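Local coordinates for Ig domain protein, group 2 domain protein (Shewanella frigidimarina, PDB 6BG8) that is the C-terminal ice-binding domain of an adhesin that adsorbs the bacterium onto ice and inhibits the growth of ice crystals, at residues Asn2-Glu7 with Asn107-Thr112; Ile30-Leu35 with Leu60-Ser65; Ala133-Gln138 with Gly160-Gly165; Gly140-Asp145 with Gly169-Ile174; Trp205-Val210 with Thr224-Leu229. All coordinates share one frame; numbering follows the deposited sequence.

Interaction 1 (Asn2-Glu7 with Asn107-Thr112); sequences NPLAPE and NPNAAT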
# COMPACT_ATOMS: atom_id res chain seq x y z
N ASN A 2 5.93 21.36 -3.67
CA ASN A 2 5.74 20.01 -3.17
C ASN A 2 4.28 19.61 -3.30
O ASN A 2 3.40 20.38 -2.89
CB ASN A 2 6.17 19.92 -1.71
CG ASN A 2 6.48 18.50 -1.28
OD1 ASN A 2 6.82 17.63 -2.10
ND2 ASN A 2 6.41 18.26 0.02
N PRO A 3 3.97 18.45 -3.86
CA PRO A 3 2.57 17.99 -3.89
C PRO A 3 2.02 17.84 -2.48
O PRO A 3 2.75 17.54 -1.53
CB PRO A 3 2.65 16.64 -4.60
CG PRO A 3 3.86 16.74 -5.43
CD PRO A 3 4.84 17.56 -4.65
N LEU A 4 0.72 18.06 -2.35
CA LEU A 4 0.01 17.79 -1.11
C LEU A 4 -0.28 16.30 -1.02
O LEU A 4 -0.84 15.71 -1.95
CB LEU A 4 -1.29 18.59 -1.05
CG LEU A 4 -2.16 18.38 0.20
CD1 LEU A 4 -1.42 18.84 1.45
CD2 LEU A 4 -3.49 19.12 0.06
N ALA A 5 0.14 15.68 0.07
CA ALA A 5 -0.13 14.25 0.24
C ALA A 5 -1.58 14.04 0.64
O ALA A 5 -2.21 14.93 1.22
CB ALA A 5 0.79 13.66 1.30
N PRO A 6 -2.14 12.87 0.34
CA PRO A 6 -3.51 12.57 0.78
C PRO A 6 -3.59 12.43 2.29
O PRO A 6 -2.60 12.15 2.98
CB PRO A 6 -3.83 11.24 0.09
CG PRO A 6 -2.47 10.59 -0.07
CD PRO A 6 -1.57 11.75 -0.44
N GLU A 7 -4.79 12.65 2.80
CA GLU A 7 -5.12 12.33 4.18
C GLU A 7 -5.56 10.87 4.24
O GLU A 7 -6.50 10.47 3.55
CB GLU A 7 -6.23 13.25 4.69
CG GLU A 7 -6.78 12.88 6.06
CD GLU A 7 -5.74 12.98 7.15
OE1 GLU A 7 -4.99 13.98 7.16
OE2 GLU A 7 -5.67 12.05 7.98
N ASN A 107 -3.40 17.54 -8.52
CA ASN A 107 -3.15 17.71 -7.10
C ASN A 107 -3.41 19.16 -6.69
O ASN A 107 -3.16 20.08 -7.49
CB ASN A 107 -1.70 17.30 -6.79
CG ASN A 107 -1.37 17.37 -5.32
OD1 ASN A 107 -0.99 18.42 -4.81
ND2 ASN A 107 -1.50 16.24 -4.63
N PRO A 108 -3.92 19.41 -5.48
CA PRO A 108 -4.26 20.79 -5.11
C PRO A 108 -3.08 21.75 -5.12
O PRO A 108 -3.29 22.95 -5.34
CB PRO A 108 -4.86 20.64 -3.71
CG PRO A 108 -5.41 19.25 -3.69
CD PRO A 108 -4.44 18.44 -4.50
N ASN A 109 -1.85 21.27 -4.90
CA ASN A 109 -0.71 22.16 -4.71
C ASN A 109 0.41 21.95 -5.73
O ASN A 109 1.47 22.59 -5.60
CB ASN A 109 -0.14 22.00 -3.30
CG ASN A 109 -1.05 22.57 -2.25
OD1 ASN A 109 -2.00 23.28 -2.58
ND2 ASN A 109 -0.76 22.29 -0.99
N ALA A 110 0.23 21.10 -6.73
CA ALA A 110 1.31 20.85 -7.67
C ALA A 110 0.73 20.56 -9.05
O ALA A 110 -0.33 19.94 -9.18
CB ALA A 110 2.19 19.68 -7.23
N ALA A 111 1.46 20.99 -10.07
CA ALA A 111 1.07 20.73 -11.45
C ALA A 111 1.44 19.31 -11.86
O ALA A 111 2.47 18.77 -11.44
CB ALA A 111 1.74 21.74 -12.40
N THR A 112 0.59 18.72 -12.69
CA THR A 112 0.77 17.34 -13.13
C THR A 112 1.86 17.21 -14.19
O THR A 112 1.92 18.01 -15.14
CB THR A 112 -0.55 16.80 -13.67
OG1 THR A 112 -1.59 17.02 -12.71
CG2 THR A 112 -0.44 15.32 -13.96
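An Asx turn at Asn107 joins the N-terminal segment Asn2-Glu7 to the loop that leads from helix 84-103 into strand 112-114 of the ice-binding domain. Within the turn, Asn107 OD1 accepts the backbone N of Asn109 at 3.0 Å. The same oxygen takes the backbone N of Leu4, also at 3.0 Å, and the two donors approach from opposite faces of the amide plane. The other branch, ND2, donates a hydrogen bond to Leu4 O at 2.8 Å, and this carbonyl is met in its own plane, on a lone pair, with the acceptor nearly in the amide plane of Asn107. One flat side chain therefore reads both backbone polar groups of Leu4, much as a neighbouring strand would, although neither segment is regular. With CG anti to the backbone N (chi1 -177°), the amide of Asn107 is carried toward Leu4. Three bonds in all fix its rotation, and its side chain is backed by Phe101 of the helix and by Val128. Apolar contacts flank these bonds. Ala110 CB sits against the ring of Pro3, 3.8 Å from Pro3 CG, and Leu4 CD2 lies 4.2 Å from Pro108 CG.

Interaction 2 (Ile30-Leu35 with Leu60-Ser65); sequences IVDGDL and LTNGLS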
# COMPACT_ATOMS: atom_id res chain seq x y z
N ILE A 30 5.27 -9.48 8.21
CA ILE A 30 4.70 -8.14 8.17
C ILE A 30 4.97 -7.46 9.51
O ILE A 30 4.85 -8.10 10.57
CB ILE A 30 3.19 -8.17 7.84
CG1 ILE A 30 2.95 -8.98 6.57
CG2 ILE A 30 2.63 -6.76 7.68
CD1 ILE A 30 1.95 -10.08 6.73
N VAL A 31 5.33 -6.18 9.47
CA VAL A 31 5.82 -5.46 10.65
C VAL A 31 5.22 -4.05 10.72
O VAL A 31 5.10 -3.37 9.69
CB VAL A 31 7.37 -5.36 10.63
CG1 VAL A 31 7.87 -4.63 11.85
CG2 VAL A 31 8.00 -6.74 10.55
N ASP A 32 4.84 -3.64 11.93
CA ASP A 32 4.57 -2.24 12.30
C ASP A 32 3.27 -1.70 11.73
O ASP A 32 3.07 -0.48 11.72
CB ASP A 32 5.73 -1.31 11.91
CG ASP A 32 6.97 -1.51 12.76
OD1 ASP A 32 6.86 -2.06 13.88
OD2 ASP A 32 8.07 -1.11 12.32
N GLY A 33 2.39 -2.56 11.24
CA GLY A 33 1.09 -2.11 10.77
C GLY A 33 0.05 -3.18 10.99
O GLY A 33 0.37 -4.35 11.21
N ASP A 34 -1.21 -2.77 10.90
CA ASP A 34 -2.36 -3.65 11.05
C ASP A 34 -2.77 -4.26 9.71
O ASP A 34 -2.39 -3.79 8.64
CB ASP A 34 -3.54 -2.88 11.64
CG ASP A 34 -3.29 -2.42 13.06
OD1 ASP A 34 -2.58 -3.14 13.80
OD2 ASP A 34 -3.79 -1.35 13.44
N LEU A 35 -3.57 -5.32 9.79
CA LEU A 35 -4.20 -5.94 8.63
C LEU A 35 -5.71 -5.77 8.75
O LEU A 35 -6.27 -5.90 9.84
CB LEU A 35 -3.86 -7.43 8.55
CG LEU A 35 -2.65 -7.85 7.71
CD1 LEU A 35 -1.40 -7.03 8.05
CD2 LEU A 35 -2.37 -9.35 7.85
N LEU A 60 2.91 -11.52 11.75
CA LEU A 60 2.66 -10.09 11.89
C LEU A 60 3.18 -9.63 13.24
O LEU A 60 2.75 -10.14 14.28
CB LEU A 60 1.17 -9.80 11.75
CG LEU A 60 0.69 -8.38 12.03
CD1 LEU A 60 1.29 -7.44 11.00
CD2 LEU A 60 -0.84 -8.33 11.96
N THR A 61 4.10 -8.67 13.23
CA THR A 61 4.70 -8.11 14.44
C THR A 61 4.30 -6.65 14.58
O THR A 61 4.30 -5.92 13.58
CB THR A 61 6.23 -8.24 14.37
OG1 THR A 61 6.58 -9.62 14.23
CG2 THR A 61 6.87 -7.67 15.63
N ASN A 62 3.97 -6.22 15.80
CA ASN A 62 3.57 -4.84 16.08
C ASN A 62 2.35 -4.45 15.24
O ASN A 62 2.31 -3.38 14.62
CB ASN A 62 4.72 -3.86 15.89
CG ASN A 62 4.43 -2.50 16.50
OD1 ASN A 62 3.56 -2.39 17.35
ND2 ASN A 62 5.15 -1.46 16.06
N GLY A 63 1.37 -5.34 15.20
CA GLY A 63 0.14 -5.08 14.48
C GLY A 63 -0.84 -6.19 14.77
O GLY A 63 -0.47 -7.25 15.29
N LEU A 64 -2.11 -5.92 14.46
CA LEU A 64 -3.18 -6.90 14.61
C LEU A 64 -3.98 -6.96 13.32
O LEU A 64 -3.97 -6.03 12.51
CB LEU A 64 -4.10 -6.56 15.79
CG LEU A 64 -3.46 -6.55 17.17
CD1 LEU A 64 -4.39 -5.90 18.19
CD2 LEU A 64 -3.11 -7.97 17.60
N SER A 65 -4.70 -8.07 13.14
CA SER A 65 -5.62 -8.22 12.02
C SER A 65 -7.06 -7.99 12.47
O SER A 65 -7.42 -8.22 13.63
CB SER A 65 -5.49 -9.61 11.39
OG SER A 65 -5.87 -10.61 12.32
O HOH W 1 6.68 -10.01 11.60
O HOH W 2 0.41 -1.43 14.07
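Asp32 and Asn62 meet with their flat groups almost perpendicular, the carboxylate and amide planes 87° apart. Asn62 ND2 donates to Asp32 OD1 at 2.8 Å, in the plane of its own amide but from above the carboxylate plane. With CG anti to the backbone N (chi1 -166°), the Asn62 amide extends toward Asp32. Asp34 has nearly the same torsions as Asp32 but is met differently: its OD1 receives the backbone N of Leu64 on the anti side of the carboxylate at 2.9 Å, while OD2 forms a salt bridge with Arg13, so both oxygens hold the group in place. These corners belong to two successive parallel strand pairs of the beta-solenoid, 29-31 beside 60-61 and then 34-37 beside 65-66, with a turn between the strands in each segment. On the buried face, Leu60 lies between Ile30 and Leu35. Its CD1 is 3.6 Å from Ile30 CG2, the two side chains crossing at a slant, and 4.0 Å from Leu35 CD1, where the leucines run past each other in opposite directions. The same methyl rests 3.2 Å from Gly33 O, a buried carbonyl with no hydrogen-bond partner in the model. On the opposite face a water donates a hydrogen bond to Ile30 O and lies 2.7 Å from Thr61 OG1.

Interaction 3 (Ala133-Gln138 with Gly160-Gly165); sequences ADVTLQ and GNLTSG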
# COMPACT_ATOMS: atom_id res chain seq x y z
N ALA A 133 -2.21 5.07 -19.27
CA ALA A 133 -1.85 3.75 -19.74
C ALA A 133 -1.37 2.89 -18.57
O ALA A 133 -1.48 3.28 -17.41
CB ALA A 133 -0.78 3.87 -20.83
N ASP A 134 -0.85 1.70 -18.88
CA ASP A 134 -0.16 0.87 -17.89
C ASP A 134 1.28 1.34 -17.74
O ASP A 134 1.88 1.88 -18.68
CB ASP A 134 -0.15 -0.61 -18.29
CG ASP A 134 -1.51 -1.13 -18.70
OD1 ASP A 134 -2.47 -0.99 -17.92
OD2 ASP A 134 -1.62 -1.72 -19.80
N VAL A 135 1.86 1.10 -16.56
CA VAL A 135 3.24 1.46 -16.28
C VAL A 135 4.00 0.21 -15.85
O VAL A 135 3.50 -0.59 -15.05
CB VAL A 135 3.36 2.54 -15.18
CG1 VAL A 135 4.84 2.75 -14.82
CG2 VAL A 135 2.71 3.84 -15.63
N THR A 136 5.21 0.05 -16.37
CA THR A 136 6.09 -1.02 -15.93
C THR A 136 7.35 -0.43 -15.32
O THR A 136 7.79 0.67 -15.70
CB THR A 136 6.44 -1.97 -17.08
OG1 THR A 136 6.86 -1.21 -18.22
CG2 THR A 136 5.23 -2.82 -17.44
N LEU A 137 7.91 -1.16 -14.37
CA LEU A 137 9.19 -0.83 -13.73
C LEU A 137 10.01 -2.11 -13.82
O LEU A 137 9.95 -2.95 -12.93
CB LEU A 137 8.98 -0.36 -12.29
CG LEU A 137 10.17 -0.25 -11.34
CD1 LEU A 137 11.39 0.38 -12.02
CD2 LEU A 137 9.75 0.57 -10.13
N GLN A 138 10.75 -2.27 -14.92
CA GLN A 138 11.45 -3.54 -15.13
C GLN A 138 12.80 -3.43 -15.82
O GLN A 138 13.62 -4.34 -15.70
CB GLN A 138 10.56 -4.51 -15.92
CG GLN A 138 10.07 -4.00 -17.27
CD GLN A 138 8.93 -4.86 -17.81
OE1 GLN A 138 8.52 -5.83 -17.16
NE2 GLN A 138 8.40 -4.49 -18.96
N GLY A 160 -4.04 2.57 -15.85
CA GLY A 160 -4.05 1.13 -16.03
C GLY A 160 -3.45 0.40 -14.85
O GLY A 160 -3.73 0.72 -13.69
N ASN A 161 -2.61 -0.58 -15.14
CA ASN A 161 -1.90 -1.35 -14.12
C ASN A 161 -0.52 -0.75 -13.84
O ASN A 161 -0.00 0.07 -14.61
CB ASN A 161 -1.73 -2.80 -14.57
CG ASN A 161 -3.04 -3.46 -14.94
OD1 ASN A 161 -4.06 -3.28 -14.27
ND2 ASN A 161 -3.01 -4.26 -16.01
N LEU A 162 0.09 -1.19 -12.74
CA LEU A 162 1.49 -0.94 -12.42
C LEU A 162 2.14 -2.29 -12.14
O LEU A 162 1.65 -3.03 -11.28
CB LEU A 162 1.67 -0.02 -11.21
CG LEU A 162 3.09 0.06 -10.61
CD1 LEU A 162 4.09 0.64 -11.60
CD2 LEU A 162 3.14 0.82 -9.30
N THR A 163 3.23 -2.60 -12.85
CA THR A 163 3.91 -3.88 -12.71
C THR A 163 5.42 -3.66 -12.66
O THR A 163 6.00 -3.13 -13.60
CB THR A 163 3.57 -4.81 -13.88
OG1 THR A 163 2.15 -4.94 -13.99
CG2 THR A 163 4.19 -6.19 -13.65
N SER A 164 6.06 -4.09 -11.57
CA SER A 164 7.51 -4.14 -11.53
C SER A 164 7.95 -5.59 -11.74
O SER A 164 7.20 -6.52 -11.45
CB SER A 164 8.08 -3.58 -10.23
OG SER A 164 7.65 -4.32 -9.10
N GLY A 165 9.14 -5.76 -12.29
CA GLY A 165 9.61 -7.11 -12.54
C GLY A 165 11.01 -7.12 -13.11
O GLY A 165 11.72 -6.11 -13.10
O HOH W 3 1.56 -2.84 -15.70
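Asp134 OD1 and the backbone N of Asn161 form a hydrogen bond at the start of this strand pair, 2.8 Å long and received on the anti side of the carboxylate, 17° out of its plane. The same oxygen lies 3.3 Å from CA of Gly160, a residue with no side chain to stand in its way. On the inward face, Val135 CG1 rests on Leu162 CD1 at 3.9 Å, and Leu137 CB sits equally near Ser164 CB. On the outward face Thr136 and Thr163 are paired, and a water donates to Val135 O while lying 2.8 Å from Thr163 OG1. Between the strands the backbone bonds alternate in parallel fashion, among them Val135 N to Asn161 O and Leu137 N to Thr163 O. Further out, second-shell partners set these groups. Thr136 OG1 is bonded to Glu118, whose other carboxylate oxygen takes the backbone N of Gln138; Asn161 OD1 accepts from the backbone N of Lys189 and Ser164 OG from that of Gly193. The axes of strands 135-137 and 162-164 approach to 4.5 Å and are inclined by 16°, as neighbouring rungs on one face of the right-handed beta-solenoid of this ice-binding family.

Interaction 4 (Gly140-Asp145 with Gly169-Ile174); sequences GTLTLD and GDIVLI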
# COMPACT_ATOMS: atom_id res chain seq x y z
N GLY A 140 15.21 -1.62 -15.07
CA GLY A 140 16.25 -1.25 -14.13
C GLY A 140 15.62 -0.68 -12.89
O GLY A 140 14.45 -0.93 -12.59
N THR A 141 16.40 0.12 -12.18
CA THR A 141 16.00 0.69 -10.91
C THR A 141 15.35 2.05 -11.13
O THR A 141 15.82 2.84 -11.95
CB THR A 141 17.22 0.85 -10.00
OG1 THR A 141 17.73 -0.44 -9.66
CG2 THR A 141 16.87 1.62 -8.74
N LEU A 142 14.28 2.32 -10.40
CA LEU A 142 13.73 3.66 -10.31
C LEU A 142 14.33 4.33 -9.07
O LEU A 142 14.19 3.82 -7.96
CB LEU A 142 12.21 3.64 -10.22
CG LEU A 142 11.56 4.99 -9.86
CD1 LEU A 142 11.85 6.04 -10.94
CD2 LEU A 142 10.06 4.82 -9.63
N THR A 143 15.03 5.45 -9.27
CA THR A 143 15.59 6.21 -8.17
C THR A 143 14.71 7.43 -7.92
O THR A 143 14.42 8.19 -8.85
CB THR A 143 17.03 6.63 -8.46
OG1 THR A 143 17.83 5.45 -8.66
CG2 THR A 143 17.60 7.43 -7.28
N LEU A 144 14.25 7.61 -6.69
CA LEU A 144 13.42 8.75 -6.33
C LEU A 144 14.27 9.70 -5.49
O LEU A 144 14.79 9.32 -4.44
CB LEU A 144 12.16 8.30 -5.59
CG LEU A 144 11.23 7.44 -6.46
CD1 LEU A 144 10.02 6.91 -5.67
CD2 LEU A 144 10.79 8.14 -7.74
N ASP A 145 14.41 10.94 -5.98
CA ASP A 145 15.37 11.92 -5.50
C ASP A 145 14.61 13.03 -4.79
O ASP A 145 13.95 13.85 -5.44
CB ASP A 145 16.19 12.46 -6.68
CG ASP A 145 17.27 13.47 -6.27
OD1 ASP A 145 17.32 13.93 -5.11
OD2 ASP A 145 18.08 13.82 -7.15
N GLY A 169 13.40 -3.57 -11.49
CA GLY A 169 12.21 -3.53 -10.67
C GLY A 169 12.38 -2.91 -9.30
O GLY A 169 11.38 -2.77 -8.58
N ASP A 170 13.59 -2.55 -8.90
CA ASP A 170 13.79 -2.00 -7.57
C ASP A 170 13.52 -0.50 -7.55
O ASP A 170 13.65 0.19 -8.56
CB ASP A 170 15.21 -2.26 -7.07
CG ASP A 170 15.53 -3.72 -7.01
OD1 ASP A 170 14.76 -4.48 -6.37
OD2 ASP A 170 16.53 -4.12 -7.64
N ILE A 171 13.12 -0.02 -6.37
CA ILE A 171 13.00 1.41 -6.09
C ILE A 171 14.07 1.76 -5.07
O ILE A 171 14.20 1.11 -4.03
CB ILE A 171 11.59 1.76 -5.57
CG1 ILE A 171 10.57 1.64 -6.71
CG2 ILE A 171 11.55 3.17 -4.97
CD1 ILE A 171 9.14 1.58 -6.23
N VAL A 172 14.89 2.76 -5.41
CA VAL A 172 15.91 3.28 -4.51
C VAL A 172 15.56 4.72 -4.16
O VAL A 172 15.16 5.50 -5.03
CB VAL A 172 17.31 3.20 -5.14
CG1 VAL A 172 18.35 3.94 -4.30
CG2 VAL A 172 17.71 1.75 -5.31
N LEU A 173 15.71 5.07 -2.89
CA LEU A 173 15.40 6.41 -2.39
C LEU A 173 16.70 7.12 -2.04
O LEU A 173 17.56 6.56 -1.37
CB LEU A 173 14.49 6.34 -1.17
CG LEU A 173 13.26 5.42 -1.33
CD1 LEU A 173 12.36 5.57 -0.11
CD2 LEU A 173 12.52 5.77 -2.61
N ILE A 174 16.83 8.37 -2.51
CA ILE A 174 17.99 9.18 -2.20
C ILE A 174 17.56 10.58 -1.79
O ILE A 174 16.46 11.04 -2.11
CB ILE A 174 18.98 9.28 -3.39
CG1 ILE A 174 18.33 9.98 -4.59
CG2 ILE A 174 19.57 7.90 -3.73
CD1 ILE A 174 19.33 10.35 -5.65
O HOH W 4 16.26 -2.87 -10.20
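Ile174 leans across the pair, over Asp145 and back toward Thr143. CB starts on the outward face, and chi1 of 64° places CG1 between the backbone N and the carbonyl carbon. CG1 then lies over the neighbouring backbone, 3.6 Å from Leu144 O and 3.7 Å from Asp145 CA. The short branch, CG2, comes within 4.1 Å of Thr143 CG2. At the tip, CD1 is equally far, 3.8 Å, from Thr143 CG2 and from Asp145 CG; the isoleucine crosses the threonine at about a right angle. Asp145 OD1 is held by the backbone N of Glu147 and by Asn175. Farther down the same face, Thr141 CG2 meets Val172 CG2 at 3.5 Å. On the inner face Leu144 and Leu173 run alongside each other in the same direction, with Leu144 CB 3.9 Å from Leu173 CD2. Leu142 and Ile171 add to this layer, packing toward Trp184 and Leu137. Strands 142-145 and 171-174 are joined by alternating backbone bonds such as Leu144 N to Val172 O, and their axes are inclined by 22°, the in-register parallel stacking of successive coils in a beta-solenoid.

Interaction 5 (Trp205-Val210 with Thr224-Leu229); sequences WSEVNV and TDQVTL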
# COMPACT_ATOMS: atom_id res chain seq x y z
N TRP A 205 -7.04 0.15 -7.23
CA TRP A 205 -8.50 0.07 -7.23
C TRP A 205 -8.97 -1.37 -7.14
O TRP A 205 -9.92 -1.68 -6.42
CB TRP A 205 -9.09 0.73 -8.48
CG TRP A 205 -10.58 0.62 -8.50
CD1 TRP A 205 -11.33 -0.23 -9.26
CD2 TRP A 205 -11.50 1.36 -7.70
NE1 TRP A 205 -12.67 -0.05 -8.99
CE2 TRP A 205 -12.80 0.92 -8.03
CE3 TRP A 205 -11.36 2.36 -6.73
CZ2 TRP A 205 -13.95 1.45 -7.44
CZ3 TRP A 205 -12.51 2.89 -6.14
CH2 TRP A 205 -13.78 2.42 -6.49
N SER A 206 -8.30 -2.27 -7.87
CA SER A 206 -8.68 -3.68 -7.86
C SER A 206 -7.89 -4.46 -6.81
O SER A 206 -8.35 -4.58 -5.67
CB SER A 206 -8.49 -4.30 -9.25
OG SER A 206 -7.21 -3.96 -9.76
N GLU A 207 -6.72 -4.97 -7.17
CA GLU A 207 -5.96 -5.85 -6.29
C GLU A 207 -4.48 -5.51 -6.32
O GLU A 207 -3.98 -4.88 -7.26
CB GLU A 207 -6.15 -7.33 -6.67
CG GLU A 207 -5.74 -7.68 -8.10
CD GLU A 207 -5.96 -9.15 -8.44
OE1 GLU A 207 -5.64 -10.02 -7.60
OE2 GLU A 207 -6.45 -9.44 -9.56
N VAL A 208 -3.77 -5.95 -5.28
CA VAL A 208 -2.31 -5.87 -5.21
C VAL A 208 -1.77 -7.29 -5.13
O VAL A 208 -2.18 -8.07 -4.27
CB VAL A 208 -1.84 -5.05 -3.99
CG1 VAL A 208 -0.31 -4.93 -3.99
CG2 VAL A 208 -2.50 -3.67 -3.96
N ASN A 209 -0.85 -7.62 -6.04
CA ASN A 209 -0.22 -8.94 -6.04
C ASN A 209 1.27 -8.74 -5.85
O ASN A 209 1.95 -8.24 -6.75
CB ASN A 209 -0.51 -9.69 -7.34
CG ASN A 209 -2.00 -9.73 -7.69
OD1 ASN A 209 -2.38 -9.60 -8.86
ND2 ASN A 209 -2.85 -9.93 -6.69
N VAL A 210 1.79 -9.13 -4.68
CA VAL A 210 3.21 -9.04 -4.39
C VAL A 210 3.83 -10.40 -4.65
O VAL A 210 3.41 -11.40 -4.06
CB VAL A 210 3.46 -8.58 -2.94
CG1 VAL A 210 4.93 -8.20 -2.75
CG2 VAL A 210 2.52 -7.43 -2.57
N THR A 224 -11.15 -2.51 -3.94
CA THR A 224 -12.32 -3.33 -4.23
C THR A 224 -12.06 -4.83 -4.25
O THR A 224 -13.03 -5.59 -4.31
CB THR A 224 -12.97 -2.95 -5.57
OG1 THR A 224 -12.10 -3.29 -6.66
CG2 THR A 224 -13.29 -1.47 -5.61
N ASP A 225 -10.81 -5.28 -4.20
CA ASP A 225 -10.59 -6.72 -4.19
C ASP A 225 -9.60 -7.12 -3.11
O ASP A 225 -9.92 -7.01 -1.92
CB ASP A 225 -10.14 -7.21 -5.57
CG ASP A 225 -10.25 -8.73 -5.71
OD1 ASP A 225 -10.89 -9.37 -4.84
OD2 ASP A 225 -9.67 -9.27 -6.67
N GLN A 226 -8.39 -7.55 -3.48
CA GLN A 226 -7.58 -8.33 -2.56
C GLN A 226 -6.12 -7.89 -2.58
O GLN A 226 -5.62 -7.36 -3.57
CB GLN A 226 -7.64 -9.83 -2.89
CG GLN A 226 -7.06 -10.17 -4.25
CD GLN A 226 -7.13 -11.65 -4.56
OE1 GLN A 226 -7.51 -12.45 -3.71
NE2 GLN A 226 -6.79 -12.01 -5.80
N VAL A 227 -5.43 -8.17 -1.49
CA VAL A 227 -3.97 -8.08 -1.44
C VAL A 227 -3.44 -9.49 -1.28
O VAL A 227 -3.82 -10.20 -0.34
CB VAL A 227 -3.48 -7.19 -0.29
CG1 VAL A 227 -1.96 -7.17 -0.27
CG2 VAL A 227 -4.03 -5.77 -0.40
N THR A 228 -2.56 -9.91 -2.18
CA THR A 228 -1.95 -11.23 -2.08
C THR A 228 -0.44 -11.09 -1.92
O THR A 228 0.19 -10.27 -2.59
CB THR A 228 -2.27 -12.12 -3.30
OG1 THR A 228 -1.56 -11.65 -4.46
CG2 THR A 228 -3.76 -12.14 -3.56
N LEU A 229 0.11 -11.89 -1.00
CA LEU A 229 1.53 -11.98 -0.74
C LEU A 229 2.06 -13.36 -1.10
O LEU A 229 1.35 -14.36 -0.98
CB LEU A 229 1.86 -11.73 0.74
CG LEU A 229 1.38 -10.45 1.40
CD1 LEU A 229 2.01 -10.39 2.79
CD2 LEU A 229 1.78 -9.25 0.54
O HOH W 5 -9.32 -7.78 -8.91
O HOH W 6 0.97 -12.53 -4.63
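Chi1 of 58° in Glu207 and 64° in Gln226 sets each CG between its own backbone N and carbonyl carbon, and beyond CG the two extended chains run together in the same sense. Gln226 NE2 donates to Glu207 OE1 at 2.9 Å. A second amide, Asn209 ND2, reaches that oxygen from the opposite face of the carboxylate, again at 2.9 Å. Both donors stand out of the carboxylate plane while OE1 lies nearly within each amide plane, so one oxygen is gripped from above and below. Asp225 OD2 is 4.2 Å from Glu207 OE1, a like-charge approach probably eased by these two amides and by a water that donates to Asp225 OD2 and more weakly to Glu207 OE2. At the start of the pair, Thr224 meets Trp205 in two ways. Its CG2 lies over one face of the indole in a CH-pi contact, 3.7 Å from the six-membered-ring centroid and offset toward the rim, nearest CE2, while OG1 donates to Trp205 O at 2.7 Å. Thr224 N bonds the same carbonyl from its other side, and the Trp205 ring also meets Tyr99 of helix 84-103. Toward the far end, Val210 CG2 packs on Leu229 CD2 at 3.7 Å, and on the inward face Val208 and Val227 turn to Leu220. Backbone bonds alternate between strands 208-210 and 226-229, which run parallel within 3°. These are adjacent rungs of the beta-solenoid, with Val210 just ahead of the T-A/G-X-T/N motif that probably contacts ice through Thr212.

How the interactions relate
Four of the five contacts join neighbouring coils of one solenoid, and interaction 1 ties on the N-terminal segment. Interactions 3 and 4 are consecutive sides of the same two coils: their segments alternate along the chain, and Leu137 CD2 packs on Ile171 CG1 at 3.7 Å. Interaction 5 lies in the same sheet as interaction 3, with centres about 15 Å apart, and touches interaction 2 through the core, where Ile30 CD1 meets Leu229 CD1 at 4.0 Å. Interactions 1 and 2 sit on opposite sides of the chain's centre, about 29 Å between centres. The side chain of Val210 lies about 8 Å, and Gly165 about 11 Å, from the side chain of the probable ice-binding Thr212.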